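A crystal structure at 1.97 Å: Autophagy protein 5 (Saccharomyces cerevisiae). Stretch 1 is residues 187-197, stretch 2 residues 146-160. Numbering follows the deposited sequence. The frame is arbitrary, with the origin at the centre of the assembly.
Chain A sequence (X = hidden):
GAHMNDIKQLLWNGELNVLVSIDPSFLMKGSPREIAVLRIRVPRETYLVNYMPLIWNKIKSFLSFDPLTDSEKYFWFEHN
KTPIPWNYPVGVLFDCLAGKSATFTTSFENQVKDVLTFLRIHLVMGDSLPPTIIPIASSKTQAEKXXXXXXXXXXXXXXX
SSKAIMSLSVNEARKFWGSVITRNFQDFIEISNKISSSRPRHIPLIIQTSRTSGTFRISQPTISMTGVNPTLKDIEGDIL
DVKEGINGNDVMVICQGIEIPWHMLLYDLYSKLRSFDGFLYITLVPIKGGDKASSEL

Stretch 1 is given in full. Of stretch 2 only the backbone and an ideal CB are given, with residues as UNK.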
ATOM      1  N   ASP A 187      -9.896   0.846 -16.165  1.00 27.73           N
ATOM      2  CA  ASP A 187      -8.652   0.470 -16.819  1.00 27.61           C
ATOM      3  C   ASP A 187      -7.850  -0.491 -15.946  1.00 26.26           C
ATOM      4  O   ASP A 187      -7.306  -1.476 -16.438  1.00 27.64           O
ATOM      5  CB  ASP A 187      -7.806   1.705 -17.125  1.00 29.15           C
ATOM      6  CG  ASP A 187      -8.387   2.553 -18.246  1.00 32.02           C
ATOM      7  OD1 ASP A 187      -7.771   3.586 -18.574  1.00 33.27           O
ATOM      8  OD2 ASP A 187      -9.450   2.189 -18.796  1.00 31.64           O
ATOM      9  N   PHE A 188      -7.781  -0.209 -14.648  1.00 25.69           N
ATOM     10  CA  PHE A 188      -7.022  -1.075 -13.751  1.00 24.76           C
ATOM     11  C   PHE A 188      -7.565  -2.499 -13.760  1.00 24.53           C
ATOM     12  O   PHE A 188      -6.810  -3.460 -13.909  1.00 25.19           O
ATOM     13  CB  PHE A 188      -7.031  -0.524 -12.321  1.00 24.63           C
ATOM     14  CG  PHE A 188      -6.186  -1.326 -11.373  1.00 26.53           C
ATOM     15  CD1 PHE A 188      -6.691  -2.475 -10.775  1.00 25.63           C
ATOM     16  CD2 PHE A 188      -4.860  -0.976 -11.145  1.00 26.77           C
ATOM     17  CE1 PHE A 188      -5.885  -3.271  -9.968  1.00 27.60           C
ATOM     18  CE2 PHE A 188      -4.044  -1.769 -10.337  1.00 27.52           C
ATOM     19  CZ  PHE A 188      -4.558  -2.916  -9.750  1.00 26.47           C
ATOM     20  N   ILE A 189      -8.876  -2.635 -13.599  1.00 26.59           N
ATOM     21  CA  ILE A 189      -9.511  -3.949 -13.602  1.00 28.84           C
ATOM     22  C   ILE A 189      -9.280  -4.659 -14.935  1.00 30.44           C
ATOM     23  O   ILE A 189      -9.018  -5.862 -14.979  1.00 31.05           O
ATOM     24  CB  ILE A 189     -11.031  -3.826 -13.368  1.00 28.94           C
ATOM     25  CG1 ILE A 189     -11.305  -3.445 -11.910  1.00 30.44           C
ATOM     26  CG2 ILE A 189     -11.729  -5.124 -13.755  1.00 27.29           C
ATOM     27  CD1 ILE A 189     -10.856  -4.493 -10.901  1.00 27.63           C
ATOM     28  N   GLU A 190      -9.373  -3.902 -16.021  1.00 30.98           N
ATOM     29  CA  GLU A 190      -9.188  -4.454 -17.352  1.00 31.19           C
ATOM     30  C   GLU A 190      -7.827  -5.102 -17.536  1.00 30.62           C
ATOM     31  O   GLU A 190      -7.732  -6.264 -17.936  1.00 29.83           O
ATOM     32  CB  GLU A 190      -9.370  -3.357 -18.405  1.00 34.94           C
ATOM     33  CG  GLU A 190      -9.363  -3.876 -19.832  1.00 41.57           C
ATOM     34  CD  GLU A 190      -9.544  -2.769 -20.854  1.00 46.61           C
ATOM     35  OE1 GLU A 190      -8.538  -2.137 -21.243  1.00 48.43           O
ATOM     36  OE2 GLU A 190     -10.702  -2.525 -21.256  1.00 48.97           O
ATOM     37  N   ILE A 191      -6.768  -4.357 -17.240  1.00 28.10           N
ATOM     38  CA  ILE A 191      -5.426  -4.894 -17.418  1.00 28.41           C
ATOM     39  C   ILE A 191      -5.023  -5.945 -16.384  1.00 27.90           C
ATOM     40  O   ILE A 191      -4.437  -6.970 -16.741  1.00 28.39           O
ATOM     41  CB  ILE A 191      -4.372  -3.765 -17.434  1.00 29.20           C
ATOM     42  CG1 ILE A 191      -4.742  -2.729 -18.497  1.00 31.01           C
ATOM     43  CG2 ILE A 191      -2.999  -4.332 -17.752  1.00 29.96           C
ATOM     44  CD1 ILE A 191      -4.850  -3.301 -19.893  1.00 34.82           C
ATOM     45  N   SER A 192      -5.332  -5.707 -15.111  1.00 27.83           N
ATOM     46  CA  SER A 192      -4.958  -6.675 -14.077  1.00 28.27           C
ATOM     47  C   SER A 192      -5.579  -8.040 -14.362  1.00 29.03           C
ATOM     48  O   SER A 192      -4.934  -9.078 -14.189  1.00 28.91           O
ATOM     49  CB  SER A 192      -5.359  -6.172 -12.679  1.00 26.66           C
ATOM     50  OG  SER A 192      -6.744  -5.877 -12.577  1.00 24.45           O
ATOM     51  N   ASN A 193      -6.826  -8.044 -14.818  1.00 30.45           N
ATOM     52  CA  ASN A 193      -7.496  -9.299 -15.137  1.00 33.42           C
ATOM     53  C   ASN A 193      -6.836  -9.998 -16.328  1.00 33.48           C
ATOM     54  O   ASN A 193      -6.732 -11.221 -16.355  1.00 32.76           O
ATOM     55  CB  ASN A 193      -8.978  -9.047 -15.417  1.00 35.12           C
ATOM     56  CG  ASN A 193      -9.794  -8.920 -14.141  1.00 37.30           C
ATOM     57  OD1 ASN A 193     -10.943  -8.483 -14.164  1.00 40.33           O
ATOM     58  ND2 ASN A 193      -9.198  -9.313 -13.018  1.00 37.90           N
ATOM     59  N   LYS A 194      -6.380  -9.214 -17.300  1.00 34.80           N
ATOM     60  CA  LYS A 194      -5.718  -9.758 -18.483  1.00 36.29           C
ATOM     61  C   LYS A 194      -4.435 -10.494 -18.137  1.00 36.17           C
ATOM     62  O   LYS A 194      -4.087 -11.479 -18.786  1.00 35.27           O
ATOM     63  CB  LYS A 194      -5.361  -8.647 -19.476  1.00 39.23           C
ATOM     64  CG  LYS A 194      -6.518  -8.053 -20.237  1.00 43.26           C
ATOM     65  CD  LYS A 194      -6.002  -7.231 -21.416  1.00 45.04           C
ATOM     66  CE  LYS A 194      -5.111  -8.075 -22.325  1.00 46.33           C
ATOM     67  NZ  LYS A 194      -4.685  -7.341 -23.552  1.00 47.99           N
ATOM     68  N   ILE A 195      -3.723  -9.997 -17.129  1.00 35.85           N
ATOM     69  CA  ILE A 195      -2.467 -10.604 -16.708  1.00 37.67           C
ATOM     70  C   ILE A 195      -2.717 -11.999 -16.166  1.00 39.38           C
ATOM     71  O   ILE A 195      -1.889 -12.893 -16.332  1.00 39.69           O
ATOM     72  CB  ILE A 195      -1.771  -9.760 -15.619  1.00 37.72           C
ATOM     73  CG1 ILE A 195      -1.396  -8.391 -16.186  1.00 39.44           C
ATOM     74  CG2 ILE A 195      -0.528 -10.488 -15.112  1.00 37.87           C
ATOM     75  CD1 ILE A 195      -0.748  -7.465 -15.184  1.00 37.96           C
ATOM     76  N   SER A 196      -3.861 -12.176 -15.511  1.00 40.70           N
ATOM     77  CA  SER A 196      -4.245 -13.471 -14.957  1.00 43.59           C
ATOM     78  C   SER A 196      -5.676 -13.472 -14.440  1.00 44.63           C
ATOM     79  O   SER A 196      -6.044 -12.660 -13.586  1.00 44.68           O
ATOM     80  CB  SER A 196      -3.308 -13.882 -13.822  1.00 44.74           C
ATOM     81  OG  SER A 196      -3.625 -15.193 -13.379  1.00 44.17           O
ATOM     82  N   SER A 197      -6.478 -14.393 -14.965  1.00 45.53           N
ATOM     83  CA  SER A 197      -7.874 -14.527 -14.566  1.00 46.84           C
ATOM     84  C   SER A 197      -8.197 -16.002 -14.341  1.00 47.38           C
ATOM     85  O   SER A 197      -9.352 -16.373 -14.120  1.00 47.50           O
ATOM     86  CB  SER A 197      -8.790 -13.948 -15.649  1.00 46.90           C
ATOM     87  OG  SER A 197      -8.631 -14.638 -16.876  1.00 46.04           O
ATOM     88  N   UNK A 146       9.335  -0.045 -10.529  1.00 22.57           N
ATOM     89  CA  UNK A 146       9.255  -0.973  -9.409  1.00 21.69           C
ATOM     90  C   UNK A 146       7.921  -1.717  -9.410  1.00 19.89           C
ATOM     91  O   UNK A 146       7.868  -2.931  -9.220  1.00 20.94           O
ATOM     92  CB  UNK A 146       9.445  -0.228  -8.086  1.00 21.69           C
ATOM     93  N   UNK A 147       6.847  -0.965  -9.607  1.00 21.12           N
ATOM     94  CA  UNK A 147       5.496  -1.515  -9.610  1.00 19.51           C
ATOM     95  C   UNK A 147       5.280  -2.533 -10.731  1.00 22.39           C
ATOM     96  O   UNK A 147       4.689  -3.596 -10.515  1.00 20.53           O
ATOM     97  CB  UNK A 147       4.476  -0.382  -9.739  1.00 19.51           C
ATOM     98  N   UNK A 148       5.754  -2.215 -11.931  1.00 22.19           N
ATOM     99  CA  UNK A 148       5.581  -3.145 -13.041  1.00 25.44           C
ATOM    100  C   UNK A 148       6.390  -4.416 -12.782  1.00 26.45           C
ATOM    101  O   UNK A 148       5.975  -5.514 -13.163  1.00 24.93           O
ATOM    102  CB  UNK A 148       6.002  -2.497 -14.361  1.00 25.44           C
ATOM    103  N   UNK A 149       7.532  -4.269 -12.111  1.00 25.81           N
ATOM    104  CA  UNK A 149       8.370  -5.417 -11.783  1.00 27.30           C
ATOM    105  C   UNK A 149       7.650  -6.287 -10.745  1.00 28.01           C
ATOM    106  O   UNK A 149       7.854  -7.505 -10.682  1.00 28.87           O
ATOM    107  CB  UNK A 149       9.735  -4.964 -11.262  1.00 27.30           C
ATOM    108  N   UNK A 150       6.809  -5.654  -9.929  1.00 26.42           N
ATOM    109  CA  UNK A 150       6.026  -6.375  -8.930  1.00 26.18           C
ATOM    110  C   UNK A 150       5.034  -7.262  -9.686  1.00 24.31           C
ATOM    111  O   UNK A 150       4.885  -8.446  -9.387  1.00 23.32           O
ATOM    112  CB  UNK A 150       5.309  -5.417  -7.976  1.00 26.18           C
ATOM    113  N   UNK A 151       4.360  -6.680 -10.673  1.00 21.86           N
ATOM    114  CA  UNK A 151       3.382  -7.433 -11.443  1.00 23.17           C
ATOM    115  C   UNK A 151       3.988  -8.530 -12.293  1.00 23.92           C
ATOM    116  O   UNK A 151       3.345  -9.535 -12.566  1.00 22.19           O
ATOM    117  CB  UNK A 151       2.592  -6.480 -12.342  1.00 23.17           C
ATOM    118  N   UNK A 152       5.235  -8.337 -12.720  1.00 24.27           N
ATOM    119  CA  UNK A 152       5.903  -9.359 -13.518  1.00 24.82           C
ATOM    120  C   UNK A 152       6.122 -10.600 -12.645  1.00 25.19           C
ATOM    121  O   UNK A 152       5.930 -11.734 -13.086  1.00 24.13           O
ATOM    122  CB  UNK A 152       7.229  -8.839 -14.077  1.00 24.82           C
ATOM    123  N   UNK A 153       6.521 -10.385 -11.395  1.00 24.33           N
ATOM    124  CA  UNK A 153       6.732 -11.500 -10.473  1.00 26.18           C
ATOM    125  C   UNK A 153       5.382 -12.174 -10.202  1.00 25.91           C
ATOM    126  O   UNK A 153       5.269 -13.399 -10.183  1.00 26.33           O
ATOM    127  CB  UNK A 153       7.378 -11.023  -9.171  1.00 26.18           C
ATOM    128  N   UNK A 154       4.362 -11.351  -9.977  1.00 24.58           N
ATOM    129  CA  UNK A 154       3.020 -11.854  -9.706  1.00 23.18           C
ATOM    130  C   UNK A 154       2.526 -12.734 -10.852  1.00 25.34           C
ATOM    131  O   UNK A 154       2.033 -13.831 -10.622  1.00 24.17           O
ATOM    132  CB  UNK A 154       2.052 -10.692  -9.476  1.00 23.18           C
ATOM    133  N   UNK A 155       2.680 -12.262 -12.086  1.00 24.85           N
ATOM    134  CA  UNK A 155       2.246 -13.035 -13.248  1.00 27.32           C
ATOM    135  C   UNK A 155       2.898 -14.417 -13.224  1.00 26.86           C
ATOM    136  O   UNK A 155       2.230 -15.440 -13.406  1.00 25.93           O
ATOM    137  CB  UNK A 155       2.589 -12.302 -14.546  1.00 27.32           C
ATOM    138  N   UNK A 156       4.204 -14.434 -12.980  1.00 26.75           N
ATOM    139  CA  UNK A 156       4.967 -15.672 -12.913  1.00 28.23           C
ATOM    140  C   UNK A 156       4.484 -16.582 -11.785  1.00 27.07           C
ATOM    141  O   UNK A 156       4.371 -17.794 -11.960  1.00 27.66           O
ATOM    142  CB  UNK A 156       6.454 -15.360 -12.730  1.00 28.23           C
ATOM    143  N   UNK A 157       4.212 -15.995 -10.625  1.00 25.49           N
ATOM    144  CA  UNK A 157       3.744 -16.758  -9.472  1.00 24.27           C
ATOM    145  C   UNK A 157       2.360 -17.354  -9.737  1.00 24.13           C
ATOM    146  O   UNK A 157       2.114 -18.534  -9.460  1.00 24.65           O
ATOM    147  CB  UNK A 157       3.708 -15.871  -8.226  1.00 24.27           C
ATOM    148  N   UNK A 158       1.467 -16.542 -10.295  1.00 24.92           N
ATOM    149  CA  UNK A 158       0.107 -16.977 -10.597  1.00 26.08           C
ATOM    150  C   UNK A 158      -0.022 -17.928 -11.780  1.00 29.18           C
ATOM    151  O   UNK A 158      -0.751 -18.918 -11.701  1.00 29.41           O
ATOM    152  CB  UNK A 158      -0.763 -15.746 -10.860  1.00 26.08           C
ATOM    153  N   UNK A 159       0.684 -17.637 -12.870  1.00 29.54           N
ATOM    154  CA  UNK A 159       0.586 -18.453 -14.077  1.00 32.24           C
ATOM    155  C   UNK A 159       1.697 -19.465 -14.345  1.00 33.29           C
ATOM    156  O   UNK A 159       1.547 -20.334 -15.203  1.00 32.79           O
ATOM    157  CB  UNK A 159       0.509 -17.512 -15.281  1.00 32.24           C
ATOM    158  N   UNK A 160       2.805 -19.359 -13.623  1.00 34.30           N
ATOM    159  CA  UNK A 160       3.907 -20.273 -13.854  1.00 38.65           C
ATOM    160  C   UNK A 160       4.867 -19.682 -14.874  1.00 41.71           C
ATOM    161  O   UNK A 160       5.975 -20.184 -15.066  1.00 44.17           O
ATOM    162  CB  UNK A 160       3.392 -21.635 -14.324  1.00 38.65           C
TER

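Residues 146–159 form a helix whose axis approaches that of helix 187–195 to 11.1 Å at 45°; the chains are nearest at Ile195 and position 155, whose CA atoms lie 6.3 Å apart, and open toward their N termini.

At position 146 the CB has nothing of stretch 1 within reach, and many residues would fit; it is Phe146. Position 147 points sideways across a wide gap, which only a long side chain could span toward the ring of Phe188. The deposited Trp147 does so with chi1 t, bringing CZ2 to 4.2 Å from Phe188 CE2, which lies at the edge of the indole. Positions 148, 149 and 150 meet nothing of stretch 1 and leave the choice open; they hold Phe148, His149 and Gln150.

Position 151 points toward stretch 1, its ideal CB 4.5 Å from Ile195 CD1, with Ser192 and Phe188 one and two turns back toward the N terminus of the partner helix. The helices are still well separated here, so a large apolar or aromatic group would suit. Trp151 occupies it: CE3 lies 3.6 Å from Ile195 CD1, CH2 3.9 Å from Ser192 CB and CZ2 4.2 Å from Phe188 CZ, so one indole touches three successive contact residues of stretch 1.

Position 152 points away, while 153 is out of reach; both tolerate polar chains, and they are Lys152 and Gln153, whose NE2 donates to His149 O within its own helix. Position 154 points sideways without contact, so many residues would suit; it is Val154.

At 155 the ideal CB is already 3.7 Å from Ile195 CG2. This close approach favours a small residue such as alanine, serine or cysteine. Cys155 is found, its CB packing on that methyl group. Positions 156 and 157 are out of reach, so stretch 1 sets no limit; they carry Phe156 and Ile157.

Position 158 points toward Ser196, with its ideal CB 3.9 Å from Ser196 OG; an aliphatic chain is acceptable. Leu158 CB lies 3.8 Å from Ser196 OG.

Position 159 also points toward stretch 1, its ideal CB 5.1 Å from Ser196 OG and 5.3 Å from Ile195 O. A donor and an acceptor a bond or two beyond CB would suit, as in asparagine or, less snugly, glutamine. Asn159 uses both ends of its amide: ND2 donates to Ile195 O (2.9 Å), while OD1 accepts from Ser196 OG (2.8 Å), tying the two helix ends together.

Position 160 has positive phi (92°), and a CB would jam against the preceding carbonyl O, which calls for glycine: Gly160.

Stretch 2 (146-160) FWFHQWKQVCFILNG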
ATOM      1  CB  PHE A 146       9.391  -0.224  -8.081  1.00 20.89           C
ATOM      2  CG  PHE A 146       9.350  -1.122  -6.878  1.00 19.90           C
ATOM      3  CD1 PHE A 146      10.506  -1.747  -6.419  1.00 21.77           C
ATOM      4  CD2 PHE A 146       8.142  -1.399  -6.240  1.00 20.59           C
ATOM      5  CE1 PHE A 146      10.462  -2.632  -5.348  1.00 21.63           C
ATOM      6  CE2 PHE A 146       8.092  -2.285  -5.166  1.00 19.26           C
ATOM      7  CZ  PHE A 146       9.247  -2.901  -4.723  1.00 20.89           C
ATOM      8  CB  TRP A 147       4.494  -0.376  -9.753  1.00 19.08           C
ATOM      9  CG  TRP A 147       3.074  -0.819  -9.843  1.00 21.29           C
ATOM     10  CD1 TRP A 147       2.264  -1.211  -8.814  1.00 23.12           C
ATOM     11  CD2 TRP A 147       2.272  -0.863 -11.026  1.00 22.02           C
ATOM     12  NE1 TRP A 147       1.000  -1.490  -9.287  1.00 25.07           N
ATOM     13  CE2 TRP A 147       0.982  -1.289 -10.644  1.00 22.66           C
ATOM     14  CE3 TRP A 147       2.523  -0.590 -12.380  1.00 23.72           C
ATOM     15  CZ2 TRP A 147      -0.060  -1.432 -11.562  1.00 25.81           C
ATOM     16  CZ3 TRP A 147       1.487  -0.732 -13.294  1.00 24.82           C
ATOM     17  CH2 TRP A 147       0.212  -1.154 -12.880  1.00 25.81           C
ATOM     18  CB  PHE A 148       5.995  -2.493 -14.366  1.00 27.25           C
ATOM     19  CG  PHE A 148       5.720  -3.349 -15.565  1.00 30.07           C
ATOM     20  CD1 PHE A 148       6.666  -4.259 -16.018  1.00 31.97           C
ATOM     21  CD2 PHE A 148       4.487  -3.289 -16.200  1.00 30.86           C
ATOM     22  CE1 PHE A 148       6.388  -5.100 -17.094  1.00 34.24           C
ATOM     23  CE2 PHE A 148       4.198  -4.125 -17.278  1.00 34.18           C
ATOM     24  CZ  PHE A 148       5.148  -5.032 -17.721  1.00 32.31           C
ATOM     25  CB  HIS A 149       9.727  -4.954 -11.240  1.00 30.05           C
ATOM     26  CG  HIS A 149      10.719  -6.062 -11.084  1.00 31.89           C
ATOM     27  ND1 HIS A 149      11.267  -6.724 -12.161  1.00 34.04           N
ATOM     28  CD2 HIS A 149      11.229  -6.655  -9.979  1.00 34.07           C
ATOM     29  CE1 HIS A 149      12.072  -7.678 -11.727  1.00 35.37           C
ATOM     30  NE2 HIS A 149      12.066  -7.658 -10.406  1.00 36.98           N
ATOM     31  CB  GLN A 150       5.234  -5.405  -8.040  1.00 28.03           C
ATOM     32  CG  GLN A 150       6.023  -4.694  -6.943  1.00 30.01           C
ATOM     33  CD  GLN A 150       6.608  -5.652  -5.923  1.00 30.61           C
ATOM     34  OE1 GLN A 150       7.644  -6.277  -6.160  1.00 30.23           O
ATOM     35  NE2 GLN A 150       5.937  -5.784  -4.783  1.00 29.57           N
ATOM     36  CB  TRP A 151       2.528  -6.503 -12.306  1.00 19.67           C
ATOM     37  CG  TRP A 151       1.337  -5.973 -11.569  1.00 19.96           C
ATOM     38  CD1 TRP A 151       1.216  -4.753 -10.966  1.00 19.95           C
ATOM     39  CD2 TRP A 151       0.117  -6.676 -11.307  1.00 21.80           C
ATOM     40  NE1 TRP A 151      -0.007  -4.653 -10.341  1.00 20.95           N
ATOM     41  CE2 TRP A 151      -0.699  -5.821 -10.533  1.00 21.48           C
ATOM     42  CE3 TRP A 151      -0.367  -7.950 -11.650  1.00 21.98           C
ATOM     43  CZ2 TRP A 151      -1.976  -6.199 -10.094  1.00 20.41           C
ATOM     44  CZ3 TRP A 151      -1.638  -8.324 -11.214  1.00 21.36           C
ATOM     45  CH2 TRP A 151      -2.425  -7.449 -10.445  1.00 20.92           C
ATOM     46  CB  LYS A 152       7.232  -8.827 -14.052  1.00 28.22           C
ATOM     47  CG  LYS A 152       7.878  -9.717 -15.092  1.00 34.33           C
ATOM     48  CD  LYS A 152       9.212  -9.126 -15.585  1.00 38.64           C
ATOM     49  CE  LYS A 152       9.910 -10.077 -16.556  1.00 40.67           C
ATOM     50  NZ  LYS A 152      11.224  -9.528 -16.995  1.00 44.05           N
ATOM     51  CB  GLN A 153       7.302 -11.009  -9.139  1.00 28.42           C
ATOM     52  CG  GLN A 153       8.663 -10.359  -9.207  1.00 33.73           C
ATOM     53  CD  GLN A 153       9.051  -9.712  -7.885  1.00 37.60           C
ATOM     54  OE1 GLN A 153       9.224 -10.394  -6.867  1.00 40.13           O
ATOM     55  NE2 GLN A 153       9.180  -8.384  -7.891  1.00 37.15           N
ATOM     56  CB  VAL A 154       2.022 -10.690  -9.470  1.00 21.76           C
ATOM     57  CG1 VAL A 154       0.595 -11.205  -9.461  1.00 19.58           C
ATOM     58  CG2 VAL A 154       2.338 -10.012  -8.145  1.00 17.56           C
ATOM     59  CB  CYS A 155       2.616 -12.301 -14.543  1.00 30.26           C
ATOM     60  SG  CYS A 155       2.099 -13.115 -16.079  1.00 32.87           S
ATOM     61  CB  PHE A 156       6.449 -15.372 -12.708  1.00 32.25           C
ATOM     62  CG  PHE A 156       7.303 -16.600 -12.640  1.00 36.99           C
ATOM     63  CD1 PHE A 156       7.497 -17.389 -13.770  1.00 39.53           C
ATOM     64  CD2 PHE A 156       7.882 -16.995 -11.440  1.00 39.00           C
ATOM     65  CE1 PHE A 156       8.254 -18.556 -13.706  1.00 42.06           C
ATOM     66  CE2 PHE A 156       8.644 -18.164 -11.363  1.00 42.03           C
ATOM     67  CZ  PHE A 156       8.829 -18.946 -12.500  1.00 41.54           C
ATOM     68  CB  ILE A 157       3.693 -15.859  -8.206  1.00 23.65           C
ATOM     69  CG1 ILE A 157       5.118 -15.424  -7.839  1.00 22.37           C
ATOM     70  CG2 ILE A 157       3.037 -16.611  -7.043  1.00 22.69           C
ATOM     71  CD1 ILE A 157       5.195 -14.325  -6.786  1.00 20.35           C
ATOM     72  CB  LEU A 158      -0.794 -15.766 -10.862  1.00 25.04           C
ATOM     73  CG  LEU A 158      -1.155 -14.859  -9.684  1.00 23.95           C
ATOM     74  CD1 LEU A 158      -1.868 -13.617 -10.210  1.00 22.77           C
ATOM     75  CD2 LEU A 158      -2.050 -15.612  -8.704  1.00 21.74           C
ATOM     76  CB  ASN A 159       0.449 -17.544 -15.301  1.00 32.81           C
ATOM     77  CG  ASN A 159      -0.656 -16.520 -15.144  1.00 36.64           C
ATOM     78  OD1 ASN A 159      -1.686 -16.793 -14.522  1.00 38.06           O
ATOM     79  ND2 ASN A 159      -0.457 -15.334 -15.719  1.00 35.45           N
TER
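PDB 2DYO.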